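Local coordinates for protein endoglucanase (Clostridium thermocellum, PDB 2YIK) that probably hydrolyses cellulose as an endoglucanase of glycoside hydrolase family 9, at residues G313-W318 with T397-I402; Y384-L387 with G391-R394. All coordinates share one frame; numbering follows the deposited sequence.

Interaction 1. Residues G313-W318 with T397-I402; sequences GWIHCW and TAAQLI
Ala398, on helix 392-408, meets the extended segment 313-318 at two neighbouring residues, Ile315 and His316. Its methyl points toward that segment, and CB of Ala398 lies 3.2 Å from the backbone O of His316, a close van der Waals approach of a carbon to a carbonyl oxygen. On the His316 side chain the same methyl reaches the CB, at 4.3 Å, and not the imidazole. With CG anti to the backbone N (chi1 -172°), His316 carries its ring on to another partner: NE2 is hydrogen-bonded to Thr133 of helix 124-140, and Tyr129, Trp136 and Trp284 lie around it. Ala398 also takes CG1 of Ile315 against its CB, at 4.0 Å. One residue further on, Ala399 is met by the longer branch of Ile315. That branch is directed at the helix because CG1 stands anti to the backbone N (chi1 -173°), which brings CG1 to 3.7 Å from the backbone N of Ala399. The modelled approaches of CD1 are too short for carbons, so the exact position of that methyl is doubtful. Trp372 of helix 363-373 touches both Ile315 and Ala399, joining a third element to the site. Here the loop between helices 296-305 and 322-336 is laid against helix 392-408, within the (alpha/alpha)6 barrel of the family. With 226 Å² buried in total and hydrogen bonds between the segments absent, the chemistry is that of dispersion and exclusion of water: the small Ala398 methyl lets the loop backbone come within a CA separation of 5.8 Å between His316 and Ala398.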
loop_
_atom_site.group_PDB
_atom_site.type_symbol
_atom_site.label_atom_id
_atom_site.label_comp_id
_atom_site.label_asym_id
_atom_site.label_seq_id
_atom_site.Cartn_x
_atom_site.Cartn_y
_atom_site.Cartn_z
ATOM N N GLY A 313 -18.618 4.834 -3.604
ATOM C CA GLY A 313 -18.809 5.219 -2.222
ATOM C C GLY A 313 -17.713 5.918 -1.475
ATOM O O GLY A 313 -17.887 7.058 -1.041
ATOM N N TRP A 314 -16.597 5.212 -1.352
ATOM C CA TRP A 314 -15.397 5.649 -0.647
ATOM C C TRP A 314 -14.290 5.886 -1.693
ATOM O O TRP A 314 -14.615 6.181 -2.858
ATOM C CB TRP A 314 -15.034 4.503 0.340
ATOM C CG TRP A 314 -14.358 4.974 1.578
ATOM C CD1 TRP A 314 -13.120 4.617 2.016
ATOM C CD2 TRP A 314 -14.857 5.931 2.525
ATOM N NE1 TRP A 314 -12.809 5.287 3.176
ATOM C CE2 TRP A 314 -13.860 6.098 3.512
ATOM C CE3 TRP A 314 -16.054 6.654 2.635
ATOM C CZ2 TRP A 314 -14.015 6.969 4.588
ATOM C CZ3 TRP A 314 -16.208 7.525 3.715
ATOM C CH2 TRP A 314 -15.196 7.669 4.677
ATOM N N ILE A 315 -13.003 5.765 -1.339
ATOM C CA ILE A 315 -11.951 5.810 -2.346
ATOM C C ILE A 315 -10.919 4.700 -1.990
ATOM O O ILE A 315 -11.045 4.056 -0.942
ATOM C CB ILE A 315 -11.380 7.310 -2.666
ATOM C CG1 ILE A 315 -10.428 7.208 -3.864
ATOM C CG2 ILE A 315 -10.851 7.981 -1.449
ATOM C CD1 ILE A 315 -10.966 8.103 -4.967
ATOM N N HIS A 316 -9.977 4.410 -2.877
ATOM C CA HIS A 316 -9.029 3.342 -2.622
ATOM C C HIS A 316 -8.206 3.637 -1.347
ATOM O O HIS A 316 -7.618 4.703 -1.246
ATOM C CB HIS A 316 -8.149 3.199 -3.877
ATOM C CG HIS A 316 -7.236 2.024 -3.867
ATOM N ND1 HIS A 316 -7.642 0.740 -4.148
ATOM C CD2 HIS A 316 -5.880 1.946 -3.679
ATOM C CE1 HIS A 316 -6.601 -0.076 -4.145
ATOM N NE2 HIS A 316 -5.525 0.644 -3.863
ATOM N N CYS A 317 -8.161 2.713 -0.382
ATOM C CA CYS A 317 -7.378 2.918 0.851
ATOM C C CYS A 317 -7.165 1.584 1.566
ATOM O O CYS A 317 -7.831 0.603 1.241
ATOM C CB CYS A 317 -8.084 3.896 1.795
ATOM S SG CYS A 317 -9.704 3.346 2.347
ATOM N N TRP A 318 -6.269 1.543 2.550
ATOM C CA TRP A 318 -6.000 0.285 3.244
ATOM C C TRP A 318 -7.237 -0.444 3.762
ATOM O O TRP A 318 -7.246 -1.667 3.825
ATOM C CB TRP A 318 -5.003 0.483 4.402
ATOM C CG TRP A 318 -5.519 1.275 5.576
ATOM C CD1 TRP A 318 -5.272 2.585 5.848
ATOM C CD2 TRP A 318 -6.351 0.784 6.649
ATOM N NE1 TRP A 318 -5.912 2.954 7.008
ATOM C CE2 TRP A 318 -6.595 1.896 7.497
ATOM C CE3 TRP A 318 -6.958 -0.439 6.921
ATOM C CZ2 TRP A 318 -7.368 1.762 8.669
ATOM C CZ3 TRP A 318 -7.727 -0.558 8.080
ATOM C CH2 TRP A 318 -7.950 0.549 8.921
ATOM N N THR A 397 -4.897 11.753 -3.050
ATOM C CA THR A 397 -3.965 11.196 -4.023
ATOM C C THR A 397 -4.431 9.840 -4.568
ATOM O O THR A 397 -4.080 9.473 -5.688
ATOM C CB THR A 397 -2.524 11.093 -3.446
ATOM O OG1 THR A 397 -2.528 10.365 -2.212
ATOM C CG2 THR A 397 -1.960 12.491 -3.220
ATOM N N ALA A 398 -5.233 9.115 -3.786
ATOM C CA ALA A 398 -5.772 7.832 -4.235
ATOM C C ALA A 398 -6.772 8.120 -5.351
ATOM O O ALA A 398 -6.845 7.390 -6.340
ATOM C CB ALA A 398 -6.458 7.112 -3.093
ATOM N N ALA A 399 -7.549 9.186 -5.186
ATOM C CA ALA A 399 -8.516 9.578 -6.208
ATOM C C ALA A 399 -7.745 10.028 -7.444
ATOM O O ALA A 399 -8.150 9.753 -8.572
ATOM C CB ALA A 399 -9.404 10.715 -5.697
ATOM N N GLN A 400 -6.637 10.732 -7.223
ATOM C CA GLN A 400 -5.799 11.196 -8.326
ATOM C C GLN A 400 -5.309 9.992 -9.127
ATOM O O GLN A 400 -5.350 9.987 -10.359
ATOM C CB GLN A 400 -4.591 11.978 -7.796
ATOM C CG GLN A 400 -4.896 13.369 -7.243
ATOM C CD GLN A 400 -3.628 14.122 -6.865
ATOM O OE1 GLN A 400 -2.645 14.100 -7.606
ATOM N NE2 GLN A 400 -3.646 14.797 -5.716
ATOM N N LEU A 401 -4.834 8.974 -8.416
ATOM C CA LEU A 401 -4.342 7.764 -9.061
ATOM C C LEU A 401 -5.433 7.147 -9.925
ATOM O O LEU A 401 -5.207 6.871 -11.101
ATOM C CB LEU A 401 -3.874 6.748 -8.018
ATOM C CG LEU A 401 -3.397 5.399 -8.568
ATOM C CD1 LEU A 401 -2.210 5.615 -9.502
ATOM C CD2 LEU A 401 -3.008 4.485 -7.414
ATOM N N ILE A 402 -6.616 6.944 -9.345
ATOM C CA ILE A 402 -7.735 6.359 -10.087
ATOM C C ILE A 402 -8.069 7.227 -11.293
ATOM O O ILE A 402 -8.359 6.718 -12.369
ATOM C CB ILE A 402 -9.008 6.215 -9.210
ATOM C CG1 ILE A 402 -8.725 5.275 -8.033
ATOM C CG2 ILE A 402 -10.181 5.714 -10.062
ATOM C CD1 ILE A 402 -8.420 3.876 -8.442
#

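Interaction 2. Residues Y384-L387 with G391-R394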
loop_
_atom_site.group_PDB
_atom_site.type_symbol
_atom_site.label_atom_id
_atom_site.label_comp_id
_atom_site.label_asym_id
_atom_site.label_seq_id
_atom_site.Cartn_x
_atom_site.Cartn_y
_atom_site.Cartn_z
ATOM N N TYR A 384 -9.333 22.295 -2.352
ATOM C CA TYR A 384 -8.814 20.954 -2.098
ATOM C C TYR A 384 -9.944 19.976 -1.776
ATOM O O TYR A 384 -10.744 20.243 -0.882
ATOM C CB TYR A 384 -7.838 21.055 -0.926
ATOM C CG TYR A 384 -7.291 19.763 -0.365
ATOM C CD1 TYR A 384 -6.516 18.906 -1.149
ATOM C CD2 TYR A 384 -7.478 19.441 0.981
ATOM C CE1 TYR A 384 -5.929 17.763 -0.597
ATOM C CE2 TYR A 384 -6.898 18.303 1.540
ATOM C CZ TYR A 384 -6.123 17.470 0.744
ATOM O OH TYR A 384 -5.530 16.359 1.298
ATOM N N VAL A 385 -10.017 18.852 -2.490
ATOM C CA VAL A 385 -11.078 17.876 -2.222
ATOM C C VAL A 385 -10.703 17.086 -0.967
ATOM O O VAL A 385 -9.735 16.328 -0.932
ATOM C CB VAL A 385 -11.340 16.956 -3.437
ATOM C CG1 VAL A 385 -12.553 16.081 -3.168
ATOM C CG2 VAL A 385 -11.598 17.814 -4.688
ATOM N N PHE A 386 -11.522 17.293 0.056
ATOM C CA PHE A 386 -11.351 16.772 1.411
ATOM C C PHE A 386 -12.429 15.755 1.840
ATOM O O PHE A 386 -13.584 16.134 2.018
ATOM C CB PHE A 386 -11.388 18.024 2.302
ATOM C CG PHE A 386 -11.107 17.797 3.750
ATOM C CD1 PHE A 386 -12.144 17.517 4.633
ATOM C CD2 PHE A 386 -9.822 17.975 4.255
ATOM C CE1 PHE A 386 -11.913 17.429 6.004
ATOM C CE2 PHE A 386 -9.573 17.893 5.621
ATOM C CZ PHE A 386 -10.623 17.618 6.501
ATOM N N LEU A 387 -12.067 14.479 2.008
ATOM C CA LEU A 387 -13.045 13.462 2.442
ATOM C C LEU A 387 -13.280 13.648 3.944
ATOM O O LEU A 387 -14.408 13.860 4.390
ATOM C CB LEU A 387 -12.539 12.042 2.155
ATOM C CG LEU A 387 -13.446 10.889 2.607
ATOM C CD1 LEU A 387 -14.859 11.074 2.077
ATOM C CD2 LEU A 387 -12.865 9.579 2.111
ATOM N N GLY A 391 -5.839 11.944 7.321
ATOM C CA GLY A 391 -5.154 11.566 6.101
ATOM C C GLY A 391 -5.935 11.969 4.870
ATOM O O GLY A 391 -6.207 11.139 3.995
ATOM N N SER A 392 -6.307 13.244 4.796
ATOM C CA SER A 392 -7.055 13.733 3.650
ATOM C C SER A 392 -6.218 13.608 2.379
ATOM O O SER A 392 -6.752 13.294 1.317
ATOM C CB SER A 392 -7.469 15.197 3.859
ATOM O OG SER A 392 -6.351 16.071 3.879
ATOM N N ALA A 393 -4.910 13.847 2.493
ATOM C CA ALA A 393 -3.994 13.769 1.348
ATOM C C ALA A 393 -3.901 12.341 0.810
ATOM O O ALA A 393 -3.764 12.115 -0.392
ATOM C CB ALA A 393 -2.611 14.264 1.746
ATOM N N ARG A 394 -3.965 11.386 1.724
ATOM C CA ARG A 394 -3.904 9.980 1.380
ATOM C C ARG A 394 -5.115 9.595 0.525
ATOM O O ARG A 394 -4.992 8.832 -0.435
ATOM C CB ARG A 394 -3.827 9.163 2.676
ATOM C CG ARG A 394 -4.169 7.696 2.567
ATOM C CD ARG A 394 -5.607 7.472 2.982
ATOM N NE ARG A 394 -5.890 8.068 4.283
ATOM C CZ ARG A 394 -6.118 7.384 5.399
ATOM N NH1 ARG A 394 -6.097 6.057 5.397
ATOM N NH2 ARG A 394 -6.404 8.033 6.518
HETATM O O HOH W 1 -9.436 14.023 0.733
#
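Tyr384 and Ser392 join their hydroxyls at the N-terminal turn of helix 392-408, one of the helices of the family's (alpha/alpha)6 barrel. The OH of Tyr384 and OG of Ser392 are hydrogen-bonded at 2.7 Å, and OG lies in the plane of the tyrosine ring, at its edge. The same phenol oxygen is 2.9 Å from N of Ala393, but the poor angle excludes a hydrogen bond there. Ser392 holds OG between its backbone N and carbonyl carbon (chi1 67°), the rotation that brings OG to the Tyr384 hydroxyl. CB of Ser392 approaches the Phe386 ring obliquely, 3.7 Å from CD2. One water ties the backbones together as well: it donates to O of Ser392 at 2.8 Å and to O of Val385, and accepts from N of Leu387.

In the next shell the ring of Tyr427 stacks on Tyr384, while Asn396 ND2 gives O of Val385 a second donor. Gly477 bonds to the backbone of Ala393 and, weakly, takes OG of Ser392. Just before the helix, Gly391 occupies the N-cap position, and its carbonyl is held by Arg394, whose NH2 also bonds to O of Trp390. The Arg394 NE to Gly391 O bond, 3.1 Å long, is nearly straight at 166°, and NE lies in the carbonyl plane on a lone pair of that oxygen.

How the interactions relate
Both interactions use helix 392-408: interaction 2 sits at its first turn and interaction 1 a little further along. Their centres are about 10 Å apart, on the same side of the chain's centre, with interaction 2 the more peripheral (about 17 Å out against 11 Å). Along the chain the order is 313-318, 384-387, 391-394, 397-402, so the short loop closed by interaction 2 is nested within the long one closed by interaction 1. They also touch directly: Trp314 CZ2 packs 3.8 Å from Leu387 CD2, and Trp318 NE1 lies 3.5 Å from Arg394 NH1. One barrel helix thus gathers a preceding local loop and a sequence-distant one.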